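Local structure of fatty acid-binding protein homolog (Ascaris suum, 6I8X) at residues 86-91 with 108-113; 49-54 with 76-81. The protein binds fatty acids such as vaccenic acid inside a beta-barrel and may sequester toxic fatty acids or help maintain the impermeable lipid layer of the eggshell. All coordinates share one frame; numbering follows the deposited sequence.

Both contacts join strands that are second neighbours in the fatty acid-binding barrel, contact 1 across strand 93-100 and contact 2 across strand 62-68. Their centres are 15 Å apart and their nearest atoms about 5 Å, so they do not touch. Each lends a lining residue to the vaccenic acid pocket: Lys49 NZ of contact 2 lies 3.1 Å from carboxyl atom O2, and Leu89 CB of contact 1 lies 4.0 Å from C18 at the hydrocarbon end, with Asp90 also near the chain. The bent ligand thus reaches both. Tyr124 OH links them as well, hydrogen-bonded to both Glu108 OE1 and Lys49 NZ. Phe98 touches Glu108, Phe51 and Trp78.

Contact 1: residues 86-91 with 108-113; sequences DEALDS and ETHIKV
The beta turn that leaves strand 84-87 of the barrel meets strand 105-112 through two side-chain pairs, Ala88 with His110 and Asp90 with Lys112. The turn is type I, from Ala88 to Ser91; Ser91 N closes it on Ala88 O at 3.0 Å, and it places Leu89 against the bound vaccenic acid. Ala88 CA and His110 CA are 8.8 Å apart, too far for backbone pairing, and the contact rests on side chains. Ala88 CB approaches the edge of the His110 imidazole near its plane, 4.4 Å from ND1. Bonds at both nitrogens hold the ring's rotation: ND1 pairs with His94 ND1, and His110 NE2 donates to Glu108 OE2 at 2.7 Å, nearly straight at 167°, with the donor 37° out of the carboxylate plane. Asp90 CG sits between its backbone N and carbonyl carbon (chi1 61°), which turns the carboxylate toward strand 105-112. There OD2 lies beside the Lys112 chain, 3.7 Å from CE but 4.5 Å from NZ, longer than a salt bridge. Both polar ends have closer partners: Lys112 NZ a salt bridge to Asp118, Asp90 hydrogen bonds to Thr92 and His94. Strand 93-100 runs between the two segments. On the far side of strand 84-87, Asp86 OD2 hydrogen-bonds His75 ND1 of strand 72-78, bridging the two outermost strands of the sheet.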
loop_
_atom_site.group_PDB
_atom_site.type_symbol
_atom_site.label_atom_id
_atom_site.label_comp_id
_atom_site.label_asym_id
_atom_site.label_seq_id
_atom_site.Cartn_x
_atom_site.Cartn_y
_atom_site.Cartn_z
ATOM N N ASP A 86 -13.253 -1.513 0.092
ATOM C CA ASP A 86 -12.851 -2.921 0.052
ATOM C C ASP A 86 -12.326 -3.419 1.393
ATOM O O ASP A 86 -12.086 -2.632 2.314
ATOM C CB ASP A 86 -11.793 -3.166 -1.039
ATOM C CG ASP A 86 -11.799 -4.562 -1.618
ATOM O OD1 ASP A 86 -12.650 -5.378 -1.200
ATOM O OD2 ASP A 86 -10.949 -4.844 -2.478
ATOM N N GLU A 87 -12.152 -4.741 1.499
ATOM C CA GLU A 87 -11.618 -5.364 2.685
ATOM C C GLU A 87 -10.102 -5.136 2.716
ATOM O O GLU A 87 -9.411 -5.316 1.697
ATOM C CB GLU A 87 -11.972 -6.861 2.717
ATOM C CG GLU A 87 -11.547 -7.545 4.006
ATOM C CD GLU A 87 -11.977 -8.988 4.177
ATOM O OE1 GLU A 87 -11.739 -9.799 3.255
ATOM O OE2 GLU A 87 -12.471 -9.326 5.276
ATOM N N ALA A 88 -9.599 -4.722 3.896
ATOM C CA ALA A 88 -8.185 -4.484 4.121
ATOM C C ALA A 88 -7.590 -5.668 4.892
ATOM O O ALA A 88 -8.322 -6.625 5.188
ATOM C CB ALA A 88 -7.977 -3.171 4.864
ATOM N N LEU A 89 -6.265 -5.626 5.165
ATOM C CA LEU A 89 -5.487 -6.689 5.825
ATOM C C LEU A 89 -5.917 -6.997 7.271
ATOM O O LEU A 89 -5.639 -8.084 7.774
ATOM C CB LEU A 89 -3.975 -6.389 5.759
ATOM C CG LEU A 89 -3.285 -6.583 4.400
ATOM C CD1 LEU A 89 -1.893 -5.998 4.437
ATOM C CD2 LEU A 89 -3.252 -8.055 3.983
ATOM N N ASP A 90 -6.638 -6.063 7.908
ATOM C CA ASP A 90 -7.161 -6.218 9.255
ATOM C C ASP A 90 -8.533 -6.922 9.239
ATOM O O ASP A 90 -9.157 -7.068 10.296
ATOM C CB ASP A 90 -7.223 -4.841 9.946
ATOM C CG ASP A 90 -8.109 -3.784 9.296
ATOM O OD1 ASP A 90 -8.679 -4.059 8.219
ATOM O OD2 ASP A 90 -8.242 -2.679 9.876
ATOM N N SER A 91 -8.988 -7.370 8.037
ATOM C CA SER A 91 -10.260 -8.071 7.757
ATOM C C SER A 91 -11.499 -7.196 7.934
ATOM O O SER A 91 -12.609 -7.711 8.126
ATOM C CB SER A 91 -10.389 -9.370 8.553
ATOM O OG SER A 91 -9.454 -10.325 8.086
ATOM N N GLU A 108 -1.309 5.905 -0.807
ATOM C CA GLU A 108 -2.383 4.956 -0.570
ATOM C C GLU A 108 -2.982 5.371 0.765
ATOM O O GLU A 108 -2.340 5.254 1.818
ATOM C CB GLU A 108 -1.830 3.517 -0.526
ATOM C CG GLU A 108 -2.861 2.433 -0.257
ATOM C CD GLU A 108 -2.303 1.023 -0.087
ATOM O OE1 GLU A 108 -1.116 0.796 -0.411
ATOM O OE2 GLU A 108 -3.064 0.130 0.346
ATOM N N THR A 109 -4.199 5.888 0.710
ATOM C CA THR A 109 -4.895 6.386 1.873
ATOM C C THR A 109 -6.017 5.432 2.252
ATOM O O THR A 109 -6.798 5.012 1.399
ATOM C CB THR A 109 -5.360 7.829 1.595
ATOM O OG1 THR A 109 -4.236 8.570 1.101
ATOM C CG2 THR A 109 -5.951 8.527 2.845
ATOM N N HIS A 110 -6.072 5.086 3.542
ATOM C CA HIS A 110 -7.095 4.227 4.131
ATOM C C HIS A 110 -7.888 5.017 5.140
ATOM O O HIS A 110 -7.320 5.757 5.951
ATOM C CB HIS A 110 -6.481 3.003 4.829
ATOM C CG HIS A 110 -5.836 2.025 3.899
ATOM N ND1 HIS A 110 -6.196 0.685 3.903
ATOM C CD2 HIS A 110 -4.851 2.205 2.992
ATOM C CE1 HIS A 110 -5.439 0.103 2.989
ATOM N NE2 HIS A 110 -4.625 0.976 2.405
ATOM N N ILE A 111 -9.209 4.872 5.069
ATOM C CA ILE A 111 -10.139 5.435 6.034
ATOM C C ILE A 111 -10.936 4.232 6.531
ATOM O O ILE A 111 -11.504 3.515 5.714
ATOM C CB ILE A 111 -11.069 6.557 5.473
ATOM C CG1 ILE A 111 -10.273 7.725 4.839
ATOM C CG2 ILE A 111 -11.992 7.061 6.571
ATOM C CD1 ILE A 111 -11.144 8.777 4.042
ATOM N N LYS A 112 -10.980 4.001 7.846
ATOM C CA LYS A 112 -11.784 2.896 8.377
ATOM C C LYS A 112 -13.276 3.243 8.243
ATOM O O LYS A 112 -13.666 4.381 8.510
ATOM C CB LYS A 112 -11.387 2.554 9.823
ATOM C CG LYS A 112 -10.153 1.690 9.880
ATOM C CD LYS A 112 -9.601 1.536 11.276
ATOM C CE LYS A 112 -8.273 0.811 11.241
ATOM N NZ LYS A 112 -7.577 0.854 12.552
ATOM N N VAL A 113 -14.079 2.293 7.729
ATOM C CA VAL A 113 -15.519 2.473 7.535
ATOM C C VAL A 113 -16.231 2.600 8.910
ATOM O O VAL A 113 -17.068 3.494 9.100
ATOM C CB VAL A 113 -16.123 1.364 6.615
ATOM C CG1 VAL A 113 -17.657 1.371 6.639
ATOM C CG2 VAL A 113 -15.619 1.513 5.184
#

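Contact 2: residues 49-54 with 76-81; sequences KKFRNA and KDWALG. With VCA (vaccenic acid), chain C.
Phe51 and Trp78 meet edge to edge: Phe51 CD2 lies 4.3 Å from Trp78 CZ2, and each atom is near the plane of the other ring, so neither face is used in this pair. The indole is instead stacked with Phe98, and the rings of Tyr62 and Phe84 also meet it. Near the barrel surface the Arg52 guanidinium, which also touches bound tris(hydroxyethyl)aminomethane, comes obliquely to the Lys76 chain, with NH2 3.8 Å from CE. Lys76 is bent at chi2 (-76°), which curls its aliphatic part toward that group. Farther along, Ala54 CB rests 3.3 Å from Asp77 OD1, an oxygen that hydrogen-bonds Ser56. A G1 beta bulge opposite Tyr62, with Asp77 at phi/psi 60°/44°, bends the strand at Asp77 and Trp78. Farther back along strand 47-53, Lys49 NZ hydrogen-bonds vaccenic acid O2 at 3.1 Å. The interior thus combines an aromatic cluster with one buried lysine, its nitrogen satisfied by Asn66, Tyr124 and the fatty acid; outside, two like charges, Arg52 NH2 and Lys76 NZ, stand 4.4 Å apart, their repulsion probably eased by the salt bridge from Arg52 NE to Asp63.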
loop_
_atom_site.group_PDB
_atom_site.type_symbol
_atom_site.label_atom_id
_atom_site.label_comp_id
_atom_site.label_asym_id
_atom_site.label_seq_id
_atom_site.Cartn_x
_atom_site.Cartn_y
_atom_site.Cartn_z
ATOM N N LYS A 49 3.924 -7.650 -2.693
ATOM C CA LYS A 49 3.032 -6.651 -3.271
ATOM C C LYS A 49 3.037 -6.790 -4.771
ATOM O O LYS A 49 4.069 -7.047 -5.359
ATOM C CB LYS A 49 3.437 -5.226 -2.844
ATOM C CG LYS A 49 3.053 -4.921 -1.401
ATOM C CD LYS A 49 3.385 -3.482 -1.018
ATOM C CE LYS A 49 3.144 -3.225 0.443
ATOM N NZ LYS A 49 1.735 -2.977 0.750
ATOM N N LYS A 50 1.874 -6.681 -5.387
ATOM C CA LYS A 50 1.751 -6.791 -6.843
ATOM C C LYS A 50 0.939 -5.646 -7.332
ATOM O O LYS A 50 -0.111 -5.371 -6.778
ATOM C CB LYS A 50 1.119 -8.120 -7.284
ATOM C CG LYS A 50 1.966 -9.333 -7.006
ATOM C CD LYS A 50 1.316 -10.612 -7.593
ATOM C CE LYS A 50 2.211 -11.805 -7.449
ATOM N NZ LYS A 50 1.498 -13.078 -7.750
ATOM N N PHE A 51 1.456 -4.942 -8.322
ATOM C CA PHE A 51 0.788 -3.829 -8.997
ATOM C C PHE A 51 0.804 -4.162 -10.481
ATOM O O PHE A 51 1.853 -4.504 -11.030
ATOM C CB PHE A 51 1.548 -2.511 -8.772
ATOM C CG PHE A 51 1.472 -1.937 -7.378
ATOM C CD1 PHE A 51 2.394 -2.316 -6.400
ATOM C CD2 PHE A 51 0.520 -0.973 -7.054
ATOM C CE1 PHE A 51 2.353 -1.751 -5.114
ATOM C CE2 PHE A 51 0.474 -0.414 -5.763
ATOM C CZ PHE A 51 1.406 -0.788 -4.811
ATOM N N ARG A 52 -0.360 -4.115 -11.121
ATOM C CA ARG A 52 -0.447 -4.352 -12.556
ATOM C C ARG A 52 -1.532 -3.487 -13.201
ATOM O O ARG A 52 -2.401 -2.970 -12.494
ATOM C CB ARG A 52 -0.679 -5.847 -12.851
ATOM C CG ARG A 52 -2.037 -6.384 -12.406
ATOM C CD ARG A 52 -2.261 -7.778 -12.934
ATOM N NE ARG A 52 -3.549 -8.324 -12.501
ATOM C CZ ARG A 52 -3.731 -9.047 -11.397
ATOM N NH1 ARG A 52 -2.709 -9.311 -10.586
ATOM N NH2 ARG A 52 -4.941 -9.501 -11.088
ATOM N N ASN A 53 -1.512 -3.391 -14.555
ATOM C CA ASN A 53 -2.566 -2.763 -15.352
ATOM C C ASN A 53 -3.757 -3.698 -15.139
ATOM O O ASN A 53 -3.553 -4.907 -15.034
ATOM C CB ASN A 53 -2.191 -2.747 -16.841
ATOM C CG ASN A 53 -1.053 -1.821 -17.176
ATOM O OD1 ASN A 53 -1.209 -0.618 -17.172
ATOM N ND2 ASN A 53 0.124 -2.359 -17.446
ATOM N N ALA A 54 -4.971 -3.158 -14.994
ATOM C CA ALA A 54 -6.166 -3.978 -14.728
ATOM C C ALA A 54 -6.346 -5.141 -15.709
ATOM O O ALA A 54 -6.350 -4.926 -16.917
ATOM C CB ALA A 54 -7.413 -3.108 -14.707
ATOM N N LYS A 76 -9.217 -4.678 -7.270
ATOM C CA LYS A 76 -9.359 -4.743 -8.729
ATOM C C LYS A 76 -10.034 -3.553 -9.366
ATOM O O LYS A 76 -11.047 -3.066 -8.864
ATOM C CB LYS A 76 -10.101 -6.027 -9.149
ATOM C CG LYS A 76 -9.571 -7.329 -8.524
ATOM C CD LYS A 76 -8.263 -7.811 -9.157
ATOM C CE LYS A 76 -8.008 -9.275 -8.884
ATOM N NZ LYS A 76 -9.021 -10.156 -9.541
ATOM N N ASP A 77 -9.490 -3.132 -10.522
ATOM C CA ASP A 77 -9.978 -2.062 -11.388
ATOM C C ASP A 77 -10.053 -0.691 -10.741
ATOM O O ASP A 77 -11.033 0.028 -10.955
ATOM C CB ASP A 77 -11.344 -2.436 -12.010
ATOM C CG ASP A 77 -11.181 -3.165 -13.306
ATOM O OD1 ASP A 77 -10.658 -2.556 -14.258
ATOM O OD2 ASP A 77 -11.525 -4.358 -13.356
ATOM N N TRP A 78 -9.024 -0.307 -9.995
ATOM C CA TRP A 78 -9.023 1.023 -9.394
ATOM C C TRP A 78 -8.305 2.074 -10.284
ATOM O O TRP A 78 -7.516 1.722 -11.158
ATOM C CB TRP A 78 -8.492 1.014 -7.958
ATOM C CG TRP A 78 -7.121 0.417 -7.817
ATOM C CD1 TRP A 78 -6.824 -0.858 -7.436
ATOM C CD2 TRP A 78 -5.861 1.082 -8.017
ATOM N NE1 TRP A 78 -5.465 -1.032 -7.394
ATOM C CE2 TRP A 78 -4.848 0.131 -7.782
ATOM C CE3 TRP A 78 -5.492 2.390 -8.395
ATOM C CZ2 TRP A 78 -3.486 0.430 -7.926
ATOM C CZ3 TRP A 78 -4.149 2.680 -8.581
ATOM C CH2 TRP A 78 -3.156 1.713 -8.326
ATOM N N ALA A 79 -8.616 3.348 -10.070
ATOM C CA ALA A 79 -7.997 4.440 -10.796
ATOM C C ALA A 79 -7.322 5.371 -9.793
ATOM O O ALA A 79 -7.769 5.473 -8.643
ATOM C CB ALA A 79 -9.059 5.204 -11.589
ATOM N N LEU A 80 -6.245 6.049 -10.215
ATOM C CA LEU A 80 -5.560 7.031 -9.364
ATOM C C LEU A 80 -6.494 8.246 -9.098
ATOM O O LEU A 80 -7.147 8.756 -10.024
ATOM C CB LEU A 80 -4.210 7.450 -9.986
ATOM C CG LEU A 80 -3.113 6.345 -10.021
ATOM C CD1 LEU A 80 -1.960 6.729 -10.943
ATOM C CD2 LEU A 80 -2.568 6.034 -8.631
ATOM N N GLY A 81 -6.634 8.599 -7.816
ATOM C CA GLY A 81 -7.498 9.678 -7.337
ATOM C C GLY A 81 -8.952 9.279 -7.156
ATOM O O GLY A 81 -9.779 10.113 -6.784
HETATM O O2 VCA C . 1.045 -3.257 3.764
HETATM C C1 VCA C . 1.869 -4.058 4.400
HETATM O O1 VCA C . 2.880 -4.492 3.904
HETATM C C2 VCA C . 1.454 -4.386 5.807
HETATM C C3 VCA C . 1.731 -5.818 6.252
HETATM C C4 VCA C . 0.969 -6.192 7.513
HETATM C C5 VCA C . 1.306 -7.549 8.096
HETATM C C6 VCA C . 0.467 -8.682 7.542
HETATM C C7 VCA C . 0.955 -10.045 7.990
HETATM C C8 VCA C . 0.533 -10.513 9.374
HETATM C C9 VCA C . -0.846 -11.140 9.429
HETATM C C10 VCA C . -1.288 -11.480 10.857
HETATM C C11 VCA C . -2.772 -11.417 11.059
HETATM C C12 VCA C . -3.507 -10.319 11.070
HETATM C C13 VCA C . -3.006 -8.916 10.874
HETATM C C14 VCA C . -4.046 -7.842 11.190
HETATM C C15 VCA C . -3.505 -6.421 11.152
HETATM C C16 VCA C . -2.899 -5.984 9.824
HETATM C C17 VCA C . -2.448 -4.535 9.813
HETATM C C18 VCA C . -2.172 -4.007 8.431
#